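Local coordinates for phosphodiesterase (Trypanosoma brucei brucei, PDB 5H2Q), which is a phosphodiesterase of the HD superfamily, a mainly helical protein that holds a zinc and a magnesium ion, at residues 211-216 against 230-235. Residues are numbered along the deposited sequence; the frame is centred on the assembly and turned at random.
Sequences LEKYLE and RQMTMD
The ring of Tyr214 presents its edge to Thr233: OG1 of Thr233 lies near the ring plane, 3.6 Å from CE1 of Tyr214, while the carbonyl oxygen of Met232 approaches obliquely, 3.9 Å from CD1 of Tyr214. A water, also in the ring plane at the edge, joins the two hydroxyls, standing 2.7 Å from Tyr214 OH and donating to Thr233 OG1 over 2.8 Å. This is a helix-helix packing within the mainly helical phosphodiesterase fold, between helices 207-217 and 227-242. Segments 211-216 and 230-235 of these helices run in broadly opposed directions, their axes crossing at -139° with a closest approach of 9.7 Å. No direct hydrogen bond links the segments, so the grip is van der Waals contact supplemented by the water. Thr233 OG1 is also hydrogen-bonded to His229 O, one turn back in its own helix, and to Tyr222 OH in the connection between the helices.

Met232 points toward helix 207-217 and carries the apolar contact. Bends at chi2 (-55°) and chi3 (-44°) fold its thioether over that helix, bringing CE to 4.0 Å from CB of Tyr214, and Phe210 and Leu217 also touch this side chain. Leu211 and Leu215 turn instead to helix 290-312. Lys213, exposed at the surface, crosses Met232 at about a right angle with its extended chain, its CD resting 3.8 Å from SD of Met232.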
loop_
_atom_site.group_PDB
_atom_site.type_symbol
_atom_site.label_atom_id
_atom_site.label_comp_id
_atom_site.label_asym_id
_atom_site.label_seq_id
_atom_site.Cartn_x
_atom_site.Cartn_y
_atom_site.Cartn_z
ATOM N N LEU A 211 0.117 -5.142 -15.041
ATOM C CA LEU A 211 0.752 -6.457 -14.991
ATOM C C LEU A 211 1.269 -6.893 -16.369
ATOM O O LEU A 211 2.433 -7.255 -16.483
ATOM C CB LEU A 211 -0.150 -7.554 -14.369
ATOM C CG LEU A 211 0.421 -9.010 -14.393
ATOM C CD1 LEU A 211 1.751 -9.108 -13.627
ATOM C CD2 LEU A 211 -0.570 -10.020 -13.859
ATOM N N GLU A 212 0.416 -6.858 -17.396
ATOM C CA GLU A 212 0.846 -7.300 -18.723
ATOM C C GLU A 212 1.855 -6.323 -19.365
ATOM O O GLU A 212 2.776 -6.794 -20.041
ATOM C CB GLU A 212 -0.349 -7.638 -19.638
ATOM C CG GLU A 212 -1.178 -8.827 -19.138
ATOM C CD GLU A 212 -0.521 -10.177 -18.890
ATOM O OE1 GLU A 212 -1.000 -10.906 -17.991
ATOM O OE2 GLU A 212 0.456 -10.519 -19.594
ATOM N N LYS A 213 1.753 -4.996 -19.075
ATOM C CA LYS A 213 2.711 -4.001 -19.570
ATOM C C LYS A 213 4.117 -4.279 -19.006
ATOM O O LYS A 213 5.110 -4.148 -19.731
ATOM C CB LYS A 213 2.269 -2.561 -19.261
ATOM C CG LYS A 213 3.073 -1.514 -20.027
ATOM C CD LYS A 213 2.728 -0.073 -19.675
ATOM C CE LYS A 213 3.744 0.861 -20.301
ATOM N NZ LYS A 213 3.490 2.288 -19.972
ATOM N N TYR A 214 4.192 -4.711 -17.740
ATOM C CA TYR A 214 5.452 -5.044 -17.089
ATOM C C TYR A 214 6.032 -6.314 -17.701
ATOM O O TYR A 214 7.202 -6.320 -18.083
ATOM C CB TYR A 214 5.245 -5.213 -15.571
ATOM C CG TYR A 214 6.428 -5.779 -14.817
ATOM C CD1 TYR A 214 7.540 -4.987 -14.524
ATOM C CD2 TYR A 214 6.405 -7.078 -14.319
ATOM C CE1 TYR A 214 8.624 -5.499 -13.812
ATOM C CE2 TYR A 214 7.495 -7.610 -13.630
ATOM C CZ TYR A 214 8.595 -6.808 -13.358
ATOM O OH TYR A 214 9.658 -7.324 -12.652
ATOM N N LEU A 215 5.204 -7.379 -17.807
ATOM C CA LEU A 215 5.608 -8.675 -18.354
ATOM C C LEU A 215 6.112 -8.592 -19.790
ATOM O O LEU A 215 7.026 -9.339 -20.135
ATOM C CB LEU A 215 4.489 -9.729 -18.214
ATOM C CG LEU A 215 4.041 -10.106 -16.797
ATOM C CD1 LEU A 215 2.769 -10.932 -16.838
ATOM C CD2 LEU A 215 5.128 -10.844 -16.019
ATOM N N GLU A 216 5.559 -7.677 -20.606
ATOM C CA GLU A 216 6.017 -7.505 -21.983
ATOM C C GLU A 216 7.339 -6.774 -22.061
ATOM O O GLU A 216 8.187 -7.142 -22.882
ATOM C CB GLU A 216 4.964 -6.861 -22.892
ATOM C CG GLU A 216 4.449 -7.836 -23.942
ATOM C CD GLU A 216 5.357 -8.115 -25.124
ATOM O OE1 GLU A 216 6.257 -8.977 -24.999
ATOM O OE2 GLU A 216 5.128 -7.514 -26.197
ATOM N N ARG A 230 12.327 0.733 -14.868
ATOM C CA ARG A 230 12.332 0.922 -13.406
ATOM C C ARG A 230 10.970 1.394 -12.886
ATOM O O ARG A 230 10.529 0.896 -11.843
ATOM C CB ARG A 230 13.474 1.836 -12.947
ATOM C CG ARG A 230 14.854 1.275 -13.305
ATOM C CD ARG A 230 16.013 1.915 -12.544
ATOM N NE ARG A 230 15.960 3.375 -12.571
ATOM C CZ ARG A 230 16.439 4.135 -13.550
ATOM N NH1 ARG A 230 17.005 3.580 -14.617
ATOM N NH2 ARG A 230 16.346 5.455 -13.478
ATOM N N GLN A 231 10.300 2.302 -13.619
ATOM C CA GLN A 231 8.956 2.789 -13.244
ATOM C C GLN A 231 7.952 1.640 -13.227
ATOM O O GLN A 231 7.162 1.535 -12.299
ATOM C CB GLN A 231 8.441 3.920 -14.146
ATOM C CG GLN A 231 7.095 4.510 -13.666
ATOM C CD GLN A 231 7.192 5.167 -12.294
ATOM O OE1 GLN A 231 7.992 6.087 -12.085
ATOM N NE2 GLN A 231 6.417 4.673 -11.316
ATOM N N MET A 232 7.992 0.768 -14.243
ATOM C CA MET A 232 7.109 -0.388 -14.257
ATOM C C MET A 232 7.396 -1.324 -13.088
ATOM O O MET A 232 6.459 -1.854 -12.515
ATOM C CB MET A 232 7.124 -1.101 -15.626
ATOM C CG MET A 232 6.362 -0.336 -16.717
ATOM S SD MET A 232 4.633 0.110 -16.421
ATOM C CE MET A 232 4.014 -1.403 -15.728
ATOM N N THR A 233 8.686 -1.500 -12.688
ATOM C CA THR A 233 9.047 -2.305 -11.533
ATOM C C THR A 233 8.461 -1.624 -10.268
ATOM O O THR A 233 7.924 -2.314 -9.403
ATOM C CB THR A 233 10.575 -2.474 -11.435
ATOM O OG1 THR A 233 11.050 -3.082 -12.644
ATOM C CG2 THR A 233 10.984 -3.317 -10.261
ATOM N N MET A 234 8.592 -0.290 -10.169
ATOM C CA MET A 234 8.036 0.459 -9.026
ATOM C C MET A 234 6.505 0.272 -8.957
ATOM O O MET A 234 5.980 -0.021 -7.888
ATOM C CB MET A 234 8.349 1.955 -9.161
ATOM C CG MET A 234 9.842 2.279 -9.012
ATOM S SD MET A 234 10.168 4.040 -9.051
ATOM C CE MET A 234 9.537 4.514 -7.406
ATOM N N ASP A 235 5.804 0.388 -10.106
ATOM C CA ASP A 235 4.332 0.201 -10.147
ATOM C C ASP A 235 3.978 -1.208 -9.696
ATOM O O ASP A 235 3.111 -1.397 -8.837
ATOM C CB ASP A 235 3.816 0.410 -11.582
ATOM C CG ASP A 235 3.961 1.792 -12.163
ATOM O OD1 ASP A 235 4.188 2.758 -11.381
ATOM O OD2 ASP A 235 3.801 1.930 -13.397
HETATM O O HOH W 1 11.881 -5.723 -12.489
#